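Local coordinates for protein putative N-acetylneuraminate lyase (PDB 6RB7) that belongs to the dihydrodipicolinate synthetase family, whose members fold as (beta/alpha)8 barrels with extra C-terminal helices, and assembles here from four chains, at residues A[33-38]-A[193-198]; A[245-250]-A[275-280]; A[292-297]-A[323-328]. All coordinates share one frame; numbering follows the deposited sequence.

Contact 1: A[33-38]-A[193-198]; sequences RNLEKY and NVIGVA. Unlike the reference sequence in segment 193-198: Ala198 (reference Lys).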
# COMPACT_ATOMS: atom_id res chain seq x y z
N ARG A 33 -18.06 -28.19 19.40
CA ARG A 33 -18.64 -28.23 18.05
C ARG A 33 -17.77 -29.12 17.17
O ARG A 33 -16.54 -28.94 17.18
CB ARG A 33 -18.72 -26.81 17.50
CG ARG A 33 -19.19 -26.79 16.05
CD ARG A 33 -19.79 -25.47 15.67
NE ARG A 33 -18.86 -24.37 15.80
CZ ARG A 33 -19.21 -23.09 15.61
NH1 ARG A 33 -20.47 -22.80 15.29
NH2 ARG A 33 -18.30 -22.15 15.79
N ASN A 34 -18.38 -30.03 16.43
CA ASN A 34 -17.66 -31.01 15.56
C ASN A 34 -17.49 -30.41 14.16
O ASN A 34 -18.49 -30.22 13.44
CB ASN A 34 -18.44 -32.32 15.52
CG ASN A 34 -17.74 -33.41 14.74
OD1 ASN A 34 -17.05 -33.14 13.76
ND2 ASN A 34 -17.89 -34.65 15.15
N LEU A 35 -16.24 -30.11 13.79
CA LEU A 35 -15.96 -29.53 12.44
C LEU A 35 -15.14 -30.50 11.60
O LEU A 35 -14.49 -30.09 10.65
CB LEU A 35 -15.23 -28.19 12.65
CG LEU A 35 -16.05 -27.14 13.38
CD1 LEU A 35 -15.22 -25.91 13.65
CD2 LEU A 35 -17.29 -26.78 12.63
N GLU A 36 -15.19 -31.80 11.92
CA GLU A 36 -14.35 -32.79 11.21
C GLU A 36 -14.64 -32.76 9.71
O GLU A 36 -13.73 -33.03 8.92
CB GLU A 36 -14.58 -34.19 11.78
CG GLU A 36 -14.10 -34.33 13.22
CD GLU A 36 -12.64 -33.96 13.42
OE1 GLU A 36 -11.77 -34.54 12.73
OE2 GLU A 36 -12.38 -33.06 14.25
N LYS A 37 -15.88 -32.52 9.31
CA LYS A 37 -16.26 -32.60 7.88
C LYS A 37 -15.57 -31.50 7.08
O LYS A 37 -15.60 -31.54 5.84
CB LYS A 37 -17.76 -32.56 7.71
CG LYS A 37 -18.45 -31.26 8.05
CD LYS A 37 -19.94 -31.43 7.76
CE LYS A 37 -20.77 -30.33 8.31
NZ LYS A 37 -22.19 -30.67 8.07
N TYR A 38 -14.99 -30.49 7.75
CA TYR A 38 -14.32 -29.38 7.05
C TYR A 38 -12.81 -29.57 7.02
O TYR A 38 -12.14 -28.71 6.39
CB TYR A 38 -14.67 -28.05 7.72
CG TYR A 38 -16.14 -27.76 7.68
CD1 TYR A 38 -16.74 -27.40 6.48
CD2 TYR A 38 -16.94 -27.84 8.82
CE1 TYR A 38 -18.09 -27.09 6.42
CE2 TYR A 38 -18.29 -27.55 8.75
CZ TYR A 38 -18.87 -27.17 7.55
OH TYR A 38 -20.20 -26.89 7.47
N ASN A 193 -23.74 -19.31 14.12
CA ASN A 193 -23.58 -20.04 12.85
C ASN A 193 -22.16 -19.88 12.29
O ASN A 193 -21.76 -20.69 11.47
CB ASN A 193 -24.59 -19.62 11.78
CG ASN A 193 -25.98 -20.07 12.16
OD1 ASN A 193 -26.20 -20.53 13.28
ND2 ASN A 193 -26.94 -19.86 11.29
N VAL A 194 -21.44 -18.85 12.70
CA VAL A 194 -20.04 -18.64 12.19
C VAL A 194 -19.18 -19.80 12.72
O VAL A 194 -19.07 -19.97 13.93
CB VAL A 194 -19.48 -17.28 12.58
CG1 VAL A 194 -18.02 -17.15 12.20
CG2 VAL A 194 -20.29 -16.16 11.88
N ILE A 195 -18.54 -20.53 11.79
CA ILE A 195 -17.68 -21.68 12.13
C ILE A 195 -16.22 -21.32 11.91
O ILE A 195 -15.38 -22.12 12.33
CB ILE A 195 -18.05 -22.95 11.34
CG1 ILE A 195 -17.90 -22.80 9.83
CG2 ILE A 195 -19.43 -23.43 11.74
CD1 ILE A 195 -17.82 -24.12 9.10
N GLY A 196 -15.92 -20.17 11.30
CA GLY A 196 -14.51 -19.83 11.09
C GLY A 196 -14.27 -19.05 9.83
O GLY A 196 -15.15 -18.30 9.41
N VAL A 197 -13.04 -19.11 9.36
CA VAL A 197 -12.47 -18.13 8.41
C VAL A 197 -11.69 -18.90 7.35
O VAL A 197 -10.82 -19.69 7.73
CB VAL A 197 -11.52 -17.12 9.08
CG1 VAL A 197 -11.01 -16.11 8.09
CG2 VAL A 197 -12.18 -16.46 10.27
N ALA A 198 -11.96 -18.64 6.09
CA ALA A 198 -11.07 -19.02 5.00
C ALA A 198 -10.11 -17.86 4.78
O ALA A 198 -10.57 -16.76 4.39
CB ALA A 198 -11.85 -19.38 3.77

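Contact 2: A[245-250]-A[275-280]; sequences GAMPEL and EIIYKM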
# COMPACT_ATOMS: atom_id res chain seq x y z
N GLY A 245 -7.74 -28.20 -7.91
CA GLY A 245 -8.43 -28.99 -8.96
C GLY A 245 -7.53 -29.40 -10.10
O GLY A 245 -7.86 -30.36 -10.77
N ALA A 246 -6.40 -28.72 -10.30
CA ALA A 246 -5.41 -29.12 -11.33
C ALA A 246 -4.67 -30.40 -10.91
O ALA A 246 -4.08 -31.05 -11.77
CB ALA A 246 -4.42 -28.02 -11.54
N MET A 247 -4.57 -30.67 -9.61
CA MET A 247 -3.62 -31.69 -9.08
C MET A 247 -4.05 -32.15 -7.70
O MET A 247 -3.29 -32.09 -6.74
CB MET A 247 -2.20 -31.15 -9.09
CG MET A 247 -2.05 -29.86 -8.37
SD MET A 247 -0.58 -28.99 -9.00
CE MET A 247 -0.60 -27.41 -8.17
N PRO A 248 -5.31 -32.59 -7.53
CA PRO A 248 -5.82 -32.81 -6.18
C PRO A 248 -5.07 -33.90 -5.42
O PRO A 248 -4.88 -33.74 -4.19
CB PRO A 248 -7.30 -33.16 -6.39
CG PRO A 248 -7.41 -33.56 -7.83
CD PRO A 248 -6.32 -32.84 -8.58
N GLU A 249 -4.57 -34.91 -6.13
CA GLU A 249 -3.81 -36.00 -5.48
C GLU A 249 -2.57 -35.44 -4.80
O GLU A 249 -2.19 -36.00 -3.75
CB GLU A 249 -3.35 -37.07 -6.46
CG GLU A 249 -4.47 -37.75 -7.20
CD GLU A 249 -4.79 -37.14 -8.56
OE1 GLU A 249 -4.83 -35.85 -8.71
OE2 GLU A 249 -4.98 -37.96 -9.50
N LEU A 250 -1.94 -34.40 -5.36
CA LEU A 250 -0.70 -33.87 -4.76
C LEU A 250 -1.04 -33.18 -3.44
O LEU A 250 -0.33 -33.36 -2.46
CB LEU A 250 0.01 -32.90 -5.72
CG LEU A 250 0.54 -33.51 -7.00
CD1 LEU A 250 1.23 -32.47 -7.85
CD2 LEU A 250 1.49 -34.68 -6.68
N GLU A 275 6.08 -24.89 -8.04
CA GLU A 275 6.69 -24.78 -9.39
C GLU A 275 5.60 -24.85 -10.46
O GLU A 275 5.66 -24.09 -11.46
CB GLU A 275 7.73 -25.90 -9.52
CG GLU A 275 8.55 -25.86 -10.78
CD GLU A 275 9.52 -27.04 -10.91
OE1 GLU A 275 9.15 -28.23 -10.56
OE2 GLU A 275 10.65 -26.77 -11.36
N ILE A 276 4.64 -25.76 -10.29
CA ILE A 276 3.52 -25.89 -11.23
C ILE A 276 2.70 -24.60 -11.22
O ILE A 276 2.32 -24.10 -12.28
CB ILE A 276 2.68 -27.15 -10.91
CG1 ILE A 276 3.50 -28.40 -11.22
CG2 ILE A 276 1.34 -27.14 -11.61
CD1 ILE A 276 3.07 -29.62 -10.50
N ILE A 277 2.36 -24.06 -10.04
CA ILE A 277 1.58 -22.81 -9.98
C ILE A 277 2.31 -21.71 -10.74
O ILE A 277 1.67 -20.98 -11.52
CB ILE A 277 1.29 -22.42 -8.52
CG1 ILE A 277 0.41 -23.47 -7.84
CG2 ILE A 277 0.68 -21.03 -8.47
CD1 ILE A 277 0.26 -23.26 -6.37
N TYR A 278 3.62 -21.57 -10.51
CA TYR A 278 4.37 -20.47 -11.14
C TYR A 278 4.34 -20.67 -12.67
O TYR A 278 4.12 -19.67 -13.41
CB TYR A 278 5.77 -20.35 -10.60
CG TYR A 278 5.85 -20.22 -9.09
CD1 TYR A 278 4.85 -19.59 -8.35
CD2 TYR A 278 6.88 -20.80 -8.39
CE1 TYR A 278 4.91 -19.53 -6.98
CE2 TYR A 278 6.98 -20.71 -7.01
CZ TYR A 278 5.99 -20.08 -6.30
OH TYR A 278 6.01 -20.03 -4.94
N LYS A 279 4.45 -21.91 -13.12
CA LYS A 279 4.36 -22.19 -14.57
C LYS A 279 2.96 -21.82 -15.10
O LYS A 279 2.86 -21.14 -16.13
CB LYS A 279 4.68 -23.66 -14.83
CG LYS A 279 4.63 -24.06 -16.32
CD LYS A 279 5.64 -23.36 -17.17
CE LYS A 279 7.06 -23.64 -16.77
NZ LYS A 279 7.97 -23.15 -17.84
N MET A 280 1.90 -22.18 -14.40
CA MET A 280 0.55 -21.88 -14.90
C MET A 280 0.35 -20.36 -14.93
O MET A 280 -0.36 -19.88 -15.79
CB MET A 280 -0.50 -22.51 -14.02
CG MET A 280 -0.41 -24.02 -14.02
SD MET A 280 -1.84 -24.87 -13.32
CE MET A 280 -1.76 -24.27 -11.62

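Contact 3: A[292-297]-A[323-328]; sequences KAILKI and EAAQMI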
# COMPACT_ATOMS: atom_id res chain seq x y z
N LYS A 292 -8.17 -25.09 -16.89
CA LYS A 292 -9.22 -25.80 -17.66
C LYS A 292 -8.57 -26.53 -18.83
O LYS A 292 -8.99 -27.64 -19.13
CB LYS A 292 -10.27 -24.80 -18.10
CG LYS A 292 -11.07 -24.24 -16.94
CD LYS A 292 -12.15 -23.24 -17.33
CE LYS A 292 -12.64 -22.45 -16.13
NZ LYS A 292 -13.81 -21.64 -16.49
N ALA A 293 -7.55 -25.94 -19.46
CA ALA A 293 -6.88 -26.59 -20.61
C ALA A 293 -6.08 -27.82 -20.12
O ALA A 293 -6.04 -28.86 -20.81
CB ALA A 293 -6.03 -25.61 -21.35
N ILE A 294 -5.44 -27.72 -18.96
CA ILE A 294 -4.73 -28.86 -18.34
C ILE A 294 -5.73 -29.98 -18.10
O ILE A 294 -5.38 -31.17 -18.34
CB ILE A 294 -4.01 -28.45 -17.04
CG1 ILE A 294 -2.82 -27.56 -17.40
CG2 ILE A 294 -3.59 -29.67 -16.25
CD1 ILE A 294 -2.19 -26.87 -16.21
N LEU A 295 -6.90 -29.69 -17.55
CA LEU A 295 -7.87 -30.76 -17.22
C LEU A 295 -8.40 -31.40 -18.51
O LEU A 295 -8.74 -32.59 -18.46
CB LEU A 295 -8.99 -30.20 -16.34
CG LEU A 295 -8.53 -29.87 -14.93
CD1 LEU A 295 -9.65 -29.22 -14.17
CD2 LEU A 295 -8.00 -31.11 -14.25
N LYS A 296 -8.45 -30.66 -19.60
CA LYS A 296 -8.79 -31.33 -20.91
C LYS A 296 -7.69 -32.32 -21.27
O LYS A 296 -8.01 -33.47 -21.62
CB LYS A 296 -9.01 -30.27 -21.99
CG LYS A 296 -9.27 -30.84 -23.37
CD LYS A 296 -9.64 -29.71 -24.34
CE LYS A 296 -10.30 -30.17 -25.63
NZ LYS A 296 -11.43 -31.08 -25.32
N ILE A 297 -6.40 -31.95 -21.18
CA ILE A 297 -5.27 -32.86 -21.53
C ILE A 297 -5.22 -34.04 -20.58
O ILE A 297 -5.12 -35.20 -21.05
CB ILE A 297 -3.95 -32.07 -21.50
CG1 ILE A 297 -3.98 -31.00 -22.57
CG2 ILE A 297 -2.75 -33.00 -21.59
CD1 ILE A 297 -2.81 -30.07 -22.53
N GLU A 323 3.37 -28.11 -20.82
CA GLU A 323 4.48 -28.27 -19.85
C GLU A 323 3.90 -28.44 -18.44
O GLU A 323 4.32 -29.39 -17.72
CB GLU A 323 5.43 -27.10 -19.93
CG GLU A 323 6.65 -27.29 -19.08
CD GLU A 323 7.71 -26.21 -19.26
OE1 GLU A 323 7.39 -25.14 -19.86
OE2 GLU A 323 8.85 -26.41 -18.74
N ALA A 324 2.97 -27.59 -18.05
CA ALA A 324 2.38 -27.68 -16.69
C ALA A 324 1.64 -29.00 -16.52
O ALA A 324 1.75 -29.62 -15.46
CB ALA A 324 1.49 -26.50 -16.41
N ALA A 325 0.89 -29.43 -17.54
CA ALA A 325 0.17 -30.71 -17.48
C ALA A 325 1.15 -31.87 -17.28
O ALA A 325 0.88 -32.73 -16.46
CB ALA A 325 -0.69 -30.90 -18.72
N GLN A 326 2.28 -31.85 -17.98
CA GLN A 326 3.31 -32.89 -17.83
C GLN A 326 3.95 -32.80 -16.44
O GLN A 326 4.22 -33.87 -15.82
CB GLN A 326 4.37 -32.81 -18.94
CG GLN A 326 5.36 -33.97 -18.87
CD GLN A 326 4.68 -35.27 -19.20
OE1 GLN A 326 3.95 -35.35 -20.19
NE2 GLN A 326 4.89 -36.29 -18.39
N MET A 327 4.20 -31.59 -15.93
CA MET A 327 4.79 -31.44 -14.58
C MET A 327 3.87 -32.10 -13.54
O MET A 327 4.38 -32.73 -12.58
CB MET A 327 5.01 -29.96 -14.23
CG MET A 327 6.08 -29.33 -15.10
SD MET A 327 6.07 -27.53 -15.06
CE MET A 327 6.68 -27.23 -13.42
N ILE A 328 2.57 -31.95 -13.70
CA ILE A 328 1.59 -32.55 -12.76
C ILE A 328 1.71 -34.08 -12.87
O ILE A 328 1.76 -34.75 -11.83
CB ILE A 328 0.18 -32.02 -13.08
CG1 ILE A 328 0.08 -30.55 -12.67
CG2 ILE A 328 -0.87 -32.86 -12.39
CD1 ILE A 328 -1.07 -29.81 -13.32

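Contact 1: A[33-38]-A[193-198]
Arg33 makes the polar part of this contact, bonding to Val194 at the start of strand 194-199. Its NH2 donates to Val194 O over 3.0 Å, landing on a lone pair in the carbonyl plane. The bond is bent (N-H...O 135°), and the oxygen lies tilted out of the guanidinium plane. That plane also lies against Ile195, whose CG2 packs over one face toward the rim, 3.8 Å from Arg33 NH1. NH1 has its own hydrogen bond to the carbonyl of Pro192, and Tyr218 adds a cation-pi contact.

The apolar part centres on Ile195. With chi1 at 62°, CG1 stands between the backbone N and the carbonyl carbon, which sends CD1 to Tyr38 and leaves CG2 for Arg33 and Leu35. Ile195 CD1 sits over the Tyr38 ring as a CH-pi contact, 3.7 Å from the centroid and 20° off the normal, and Lys37 CG lies on the opposite face. Leu35 CD2 meets Ile195 CG2 at 4.1 Å.

Within 33-38, Asn34 OD1 accepts from Glu36 N at 2.9 Å, an Asx turn that leads into the short 3-10 segment. The chemistry is consistent with the chain before strand 41-43 covering the N-terminal end of the barrel: the Arg33 guanidinium meets the carbonyls of Val194 and Pro192 at the margin, while the buried Tyr38 hydroxyl is satisfied by Asp166.

Contact 2: A[245-250]-A[275-280]
Met280 N donates to Ile276 O over 2.9 Å, the shortest backbone bond within the two segments, and this helical link sets two facing residues one turn apart on helix 263-281. Across from them, 245-250 runs from a 3-10 turn into helix 248-259. Met247 occupies the N-cap position of that helix, and its O accepts from Leu250 N at 3.0 Å.

The segments meet through apolar side chains. Met247 carries much of the interface: a chi1 of 55° tucks CG in over the backbone, and the extended chain beyond brings sulfur and methyl to the opposite helix. Met247 and Ile276 run alongside each other head to tail, with Met247 SD 3.7 Å from Ile276 CG2 and 4.0 Å from Ile276 CD1. The methyl turns to a second neighbour, Met247 CE lying 4.1 Å from Ile277 CG1, where the methionine chain lies across that of the isoleucine. Flanking this centre, Leu250 CD1 meets Ile276 CD1 at 4.3 Å, and Ala246 CB approaches Met280 SD at 4.4 Å.

Beyond the patch, Tyr278 bonds to Gln208 of the second subunit. All six touching residues are buried, so dispersion and exclusion of water, with a thioether on each side, probably hold the chain leaving the last barrel strand, 238-241, and entering helix 248-259 against helix 263-281, the first of the added C-terminal helices.

Contact 3: A[292-297]-A[323-328]
Ile294 and Ala325 are the nearest CA pair of the two segments, 5.3 Å apart, where the short axes pass at 9.4 Å with a crossing angle of -60°. The small alanine lets the backbones come near, and Ile294 spreads both of its branches over the neighbouring helix. On one branch, Ile294 CD1 reaches Ala324 CB at 3.7 Å. With CG1 at chi1 -70°, CG2 is left anti to the backbone N, where Ile294 CG2 touches Ala325 CB at 4.0 Å and Ile328 CD1 at 3.9 Å. This half is buried, and Met280 and Ile276 of helix 263-281 pack beside it.

The other half is looser. Ile297, one turn on and exposed, brings a single atom into play, Ile297 CG2 lying 4.1 Å from Ala325 CB. Asn298, just beyond, donates through ND2 to Ala325 O.

Isoleucine branches against small alanines thus make an apolar, shape-fitted join, probably held by dispersion and exclusion of water, with the Asn298 bond beside it; it ties together helices 287-299 and 317-335, two of the helices added after the barrel.

From the N terminus, contact 1 comes first and closes the longest loop, bringing the residues before strand 41-43 to strand 194-199 across 154 intervening residues. Contacts 2 and 3 follow in series, each closing a loop of about 25 residues, mostly helix in contact 2 and mostly non-helical in contact 3; nothing nests or crosses. Contact 1 lies on the opposite side of the chain's centre, its centre 26 Å from that of contact 2 and 33 Å from that of contact 3. Contacts 2 and 3 touch, with centres 9 Å apart, and Lys279 NZ forms a salt bridge with Glu323 OE1 at 2.9 Å. Contact 2 joins the end of the barrel to the added helices, which contact 3 ties together.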